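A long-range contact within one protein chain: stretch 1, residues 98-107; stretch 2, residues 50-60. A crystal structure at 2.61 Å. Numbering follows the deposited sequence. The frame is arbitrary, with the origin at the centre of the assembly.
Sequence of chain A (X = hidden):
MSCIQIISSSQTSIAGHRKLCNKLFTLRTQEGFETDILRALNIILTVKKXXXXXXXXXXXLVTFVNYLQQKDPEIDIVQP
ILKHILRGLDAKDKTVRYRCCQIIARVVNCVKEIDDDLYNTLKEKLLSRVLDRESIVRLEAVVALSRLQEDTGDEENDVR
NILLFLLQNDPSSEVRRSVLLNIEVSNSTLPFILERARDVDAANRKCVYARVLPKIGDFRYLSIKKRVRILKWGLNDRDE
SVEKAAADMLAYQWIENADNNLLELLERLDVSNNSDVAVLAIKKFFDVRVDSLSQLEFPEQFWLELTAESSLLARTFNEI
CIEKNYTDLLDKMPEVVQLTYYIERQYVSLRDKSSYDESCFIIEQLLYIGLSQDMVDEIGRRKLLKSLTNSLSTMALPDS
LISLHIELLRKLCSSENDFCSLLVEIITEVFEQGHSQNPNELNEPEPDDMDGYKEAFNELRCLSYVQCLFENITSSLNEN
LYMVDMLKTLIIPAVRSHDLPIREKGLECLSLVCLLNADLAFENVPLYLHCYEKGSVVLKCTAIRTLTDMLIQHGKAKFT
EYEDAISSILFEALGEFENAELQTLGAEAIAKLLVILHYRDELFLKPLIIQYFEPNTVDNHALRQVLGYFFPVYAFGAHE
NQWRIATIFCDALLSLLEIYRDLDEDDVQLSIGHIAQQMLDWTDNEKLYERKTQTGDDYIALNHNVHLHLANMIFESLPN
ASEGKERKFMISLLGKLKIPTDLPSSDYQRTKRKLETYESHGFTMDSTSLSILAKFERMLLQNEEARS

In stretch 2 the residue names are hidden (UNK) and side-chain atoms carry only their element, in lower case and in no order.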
# COMPACT_ATOMS: atom_id res chain seq x y z
N TYR A 98 -3.20 34.53 -10.61
CA TYR A 98 -2.60 33.92 -9.43
C TYR A 98 -2.34 34.95 -8.34
O TYR A 98 -2.59 34.68 -7.16
CB TYR A 98 -1.31 33.20 -9.82
CG TYR A 98 -0.29 33.08 -8.72
CD1 TYR A 98 -0.43 32.14 -7.71
CD2 TYR A 98 0.83 33.90 -8.70
CE1 TYR A 98 0.51 32.03 -6.70
CE2 TYR A 98 1.77 33.80 -7.70
CZ TYR A 98 1.61 32.86 -6.70
OH TYR A 98 2.54 32.75 -5.70
N ARG A 99 -1.85 36.13 -8.71
CA ARG A 99 -1.64 37.18 -7.72
C ARG A 99 -2.97 37.65 -7.14
O ARG A 99 -3.09 37.84 -5.93
CB ARG A 99 -0.88 38.35 -8.34
CG ARG A 99 0.55 38.01 -8.78
CD ARG A 99 1.44 37.65 -7.60
NE ARG A 99 2.81 37.39 -8.02
CZ ARG A 99 3.75 36.87 -7.23
NH1 ARG A 99 3.46 36.54 -5.97
NH2 ARG A 99 4.97 36.67 -7.69
N CYS A 100 -3.97 37.86 -8.00
CA CYS A 100 -5.28 38.27 -7.51
C CYS A 100 -5.81 37.29 -6.46
O CYS A 100 -6.22 37.70 -5.37
CB CYS A 100 -6.26 38.39 -8.68
SG CYS A 100 -6.13 39.94 -9.60
N CYS A 101 -5.81 36.00 -6.79
CA CYS A 101 -6.22 35.00 -5.81
C CYS A 101 -5.30 35.00 -4.60
O CYS A 101 -5.76 34.87 -3.46
CB CYS A 101 -6.25 33.62 -6.46
SG CYS A 101 -7.54 33.42 -7.71
N GLN A 102 -3.99 35.15 -4.83
CA GLN A 102 -3.04 35.22 -3.73
C GLN A 102 -3.38 36.37 -2.79
O GLN A 102 -3.44 36.19 -1.56
CB GLN A 102 -1.62 35.37 -4.27
CG GLN A 102 -0.54 35.38 -3.21
CD GLN A 102 0.83 35.66 -3.79
OE1 GLN A 102 0.97 36.39 -4.77
NE2 GLN A 102 1.86 35.06 -3.19
N ILE A 103 -3.60 37.56 -3.34
CA ILE A 103 -3.88 38.72 -2.51
C ILE A 103 -5.22 38.56 -1.79
O ILE A 103 -5.31 38.72 -0.57
CB ILE A 103 -3.86 40.01 -3.36
CG1 ILE A 103 -2.48 40.19 -4.01
CG2 ILE A 103 -4.19 41.22 -2.50
CD1 ILE A 103 -2.45 41.23 -5.11
N ILE A 104 -6.27 38.23 -2.54
CA ILE A 104 -7.60 38.12 -1.94
C ILE A 104 -7.58 37.12 -0.79
O ILE A 104 -8.18 37.35 0.26
CB ILE A 104 -8.64 37.74 -3.01
CG1 ILE A 104 -8.82 38.90 -3.99
CG2 ILE A 104 -9.98 37.37 -2.37
CD1 ILE A 104 -9.67 38.56 -5.18
N ALA A 105 -6.90 35.99 -0.98
CA ALA A 105 -6.86 34.97 0.06
C ALA A 105 -6.31 35.53 1.36
O ALA A 105 -6.86 35.29 2.44
CB ALA A 105 -6.01 33.78 -0.40
N ARG A 106 -5.22 36.29 1.28
CA ARG A 106 -4.57 36.79 2.49
C ARG A 106 -5.30 37.98 3.09
O ARG A 106 -5.41 38.09 4.31
CB ARG A 106 -3.12 37.16 2.19
CG ARG A 106 -2.28 36.03 1.63
CD ARG A 106 -0.80 36.36 1.73
NE ARG A 106 0.05 35.37 1.06
CZ ARG A 106 1.37 35.43 1.02
NH1 ARG A 106 2.06 34.49 0.38
NH2 ARG A 106 2.02 36.43 1.61
N VAL A 107 -5.82 38.87 2.24
CA VAL A 107 -6.39 40.11 2.75
C VAL A 107 -7.73 39.85 3.42
O VAL A 107 -8.00 40.37 4.51
CB VAL A 107 -6.52 41.15 1.61
CG1 VAL A 107 -7.13 42.44 2.13
CG2 VAL A 107 -5.15 41.43 1.00
N UNK A 50 7.50 33.03 -8.02
CA UNK A 50 8.88 32.73 -7.72
C UNK A 50 9.68 33.89 -7.19
O UNK A 50 10.89 33.76 -7.00
N UNK A 51 9.03 35.03 -6.93
CA UNK A 51 9.71 36.24 -6.48
C UNK A 51 9.55 36.34 -4.97
O UNK A 51 8.44 36.51 -4.46
c UNK A 51 10.04 38.67 -7.06
c UNK A 51 9.14 37.47 -7.18
n UNK A 51 10.06 39.50 -8.09
o UNK A 51 10.72 38.86 -6.05
N UNK A 52 10.67 36.23 -4.25
CA UNK A 52 10.63 36.36 -2.80
C UNK A 52 10.05 37.71 -2.38
O UNK A 52 9.33 37.80 -1.37
c UNK A 52 12.03 36.18 -2.22
o UNK A 52 13.01 36.78 -3.05
N UNK A 53 10.32 38.76 -3.15
CA UNK A 53 9.83 40.10 -2.84
C UNK A 53 8.32 40.14 -2.75
O UNK A 53 7.76 40.36 -1.67
c UNK A 53 11.78 41.36 -3.83
o UNK A 53 12.49 40.78 -3.00
n UNK A 53 12.27 42.23 -4.70
c UNK A 53 10.30 41.09 -3.90
N UNK A 54 7.65 39.94 -3.89
CA UNK A 54 6.20 40.05 -3.99
C UNK A 54 5.50 39.49 -2.76
O UNK A 54 4.50 40.04 -2.30
c UNK A 54 5.70 39.34 -5.25
N UNK A 55 6.02 38.38 -2.23
CA UNK A 55 5.47 37.83 -1.00
C UNK A 55 5.85 38.70 0.20
O UNK A 55 5.02 38.95 1.08
c UNK A 55 5.95 36.40 -0.81
o UNK A 55 4.37 35.00 -1.90
o UNK A 55 6.32 35.25 -2.86
c UNK A 55 5.52 35.48 -1.94
N UNK A 56 7.09 39.18 0.25
CA UNK A 56 7.49 40.09 1.32
C UNK A 56 6.60 41.33 1.33
O UNK A 56 6.01 41.68 2.36
c UNK A 56 11.30 39.90 1.79
n UNK A 56 12.53 39.49 -0.71
c UNK A 56 12.95 38.79 0.33
c UNK A 56 8.96 40.49 1.17
n UNK A 56 13.93 37.91 0.19
c UNK A 56 9.95 39.36 1.35
n UNK A 56 12.38 38.96 1.53
N UNK A 57 6.51 42.01 0.18
CA UNK A 57 5.64 43.18 0.08
C UNK A 57 4.23 42.81 0.52
O UNK A 57 3.61 43.52 1.33
c UNK A 57 4.70 44.91 -1.50
c UNK A 57 7.05 44.12 -1.77
c UNK A 57 5.64 43.72 -1.36
N UNK A 58 3.71 41.70 0.01
CA UNK A 58 2.36 41.28 0.39
C UNK A 58 2.29 40.91 1.86
O UNK A 58 1.26 41.12 2.50
c UNK A 58 -0.50 40.78 -0.20
c UNK A 58 0.47 39.63 -0.41
c UNK A 58 1.93 40.10 -0.49
c UNK A 58 0.12 38.87 -1.68
N UNK A 59 3.37 40.37 2.42
CA UNK A 59 3.42 40.13 3.86
C UNK A 59 3.36 41.45 4.63
O UNK A 59 2.68 41.55 5.65
c UNK A 59 4.69 39.36 4.23
n UNK A 59 3.76 35.67 4.46
n UNK A 59 4.67 33.56 4.43
n UNK A 59 5.83 35.29 5.41
c UNK A 59 3.75 37.10 4.79
c UNK A 59 4.75 34.84 4.77
c UNK A 59 4.65 37.89 3.86
N UNK A 60 4.07 42.47 4.14
CA UNK A 60 4.05 43.77 4.81
C UNK A 60 2.65 44.35 4.84
O UNK A 60 2.24 44.95 5.84
c UNK A 60 4.90 46.55 5.84
c UNK A 60 4.32 48.45 3.93
c UNK A 60 5.01 44.74 4.12
c UNK A 60 4.51 47.13 3.56
c UNK A 60 4.71 47.87 6.21
c UNK A 60 4.42 48.82 5.25
c UNK A 60 4.81 46.17 4.51

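Position 50 has no side-chain atoms. Its phi/psi of 97/6 would jam a CB against the preceding carbonyl oxygen. Its N lies 4.4 Å from Arg99 NH2. It is Gly50.

Position 51 has two carbons, the second carrying one oxygen and one nitrogen. Its CB approaches the Arg99 guanidinium. An acid would carry two oxygens, so this is Asn51. Its OD1 accepts from the backbone N of position 53 at 2.9 Å, which caps the helix that starts at position 52.

Position 52 has one carbon, then one oxygen. It points away from stretch 1 and is Ser52.

Position 53 repeats the pattern of two carbons with one oxygen and one nitrogen. It is out of reach of stretch 1. It is Asn53.

Position 54 has a single carbon, pointing toward stretch 1. This CB sits over one face of the Arg99 guanidinium, 3.7 Å from Arg99 NH1. It is Ala54.

Position 55 has two carbons, the second carrying two oxygens. One oxygen approaches Arg106 and Gln102. This carboxylate is Asp55. Its OD1 forms a salt bridge with Arg106 NH1 at 3.3 Å; the hydrogen bond within it is weak. Asp55 OD1 also lies 2.8 Å from Gln102 NE2. Asp55 OD2 is 4.4 Å from Arg99 NH1, beyond a salt bridge.

Position 56 has three carbons, a nitrogen, then a carbon carrying two more nitrogens. Its CB points away from stretch 1. This is Arg56.

Position 57 has three carbons, forked at the first. It is out of reach. It is Val57.

Position 58 has four carbons, forked at the second. It points toward stretch 1, is buried, and touches Gln102, Ile103 and Arg106. It is Leu58. Its CD2 is 3.7 Å from Ile103 CG1 and 3.9 Å from Gln102 CG, and it also lies over one face of the Arg106 guanidinium.

Position 59 has three carbons, a nitrogen, then a carbon carrying two more nitrogens. Its chain nitrogen approaches Arg106. This is Arg59. Its NE is 3.4 Å from Arg106 NH2. Both are donors, so this is a close approach of like charges without a hydrogen bond.

Position 60 has one carbon, then a ring of six carbons. It is out of reach. It is Phe60.

The helices run in roughly the same direction, 29° apart, with axes 11.1 Å apart at closest. Ala54, Asp55 and Leu58 line the contact, about one helical turn from first to last. Leu58 supplies the apolar packing, and Asp55 brings negative charge to Arg106. Within stretch 1, Arg99 NH1 donates to Gln102 OE1 at 2.8 Å, linking two residues that both touch stretch 2.

Stretch 2 50-60: GNSNADRVLRF
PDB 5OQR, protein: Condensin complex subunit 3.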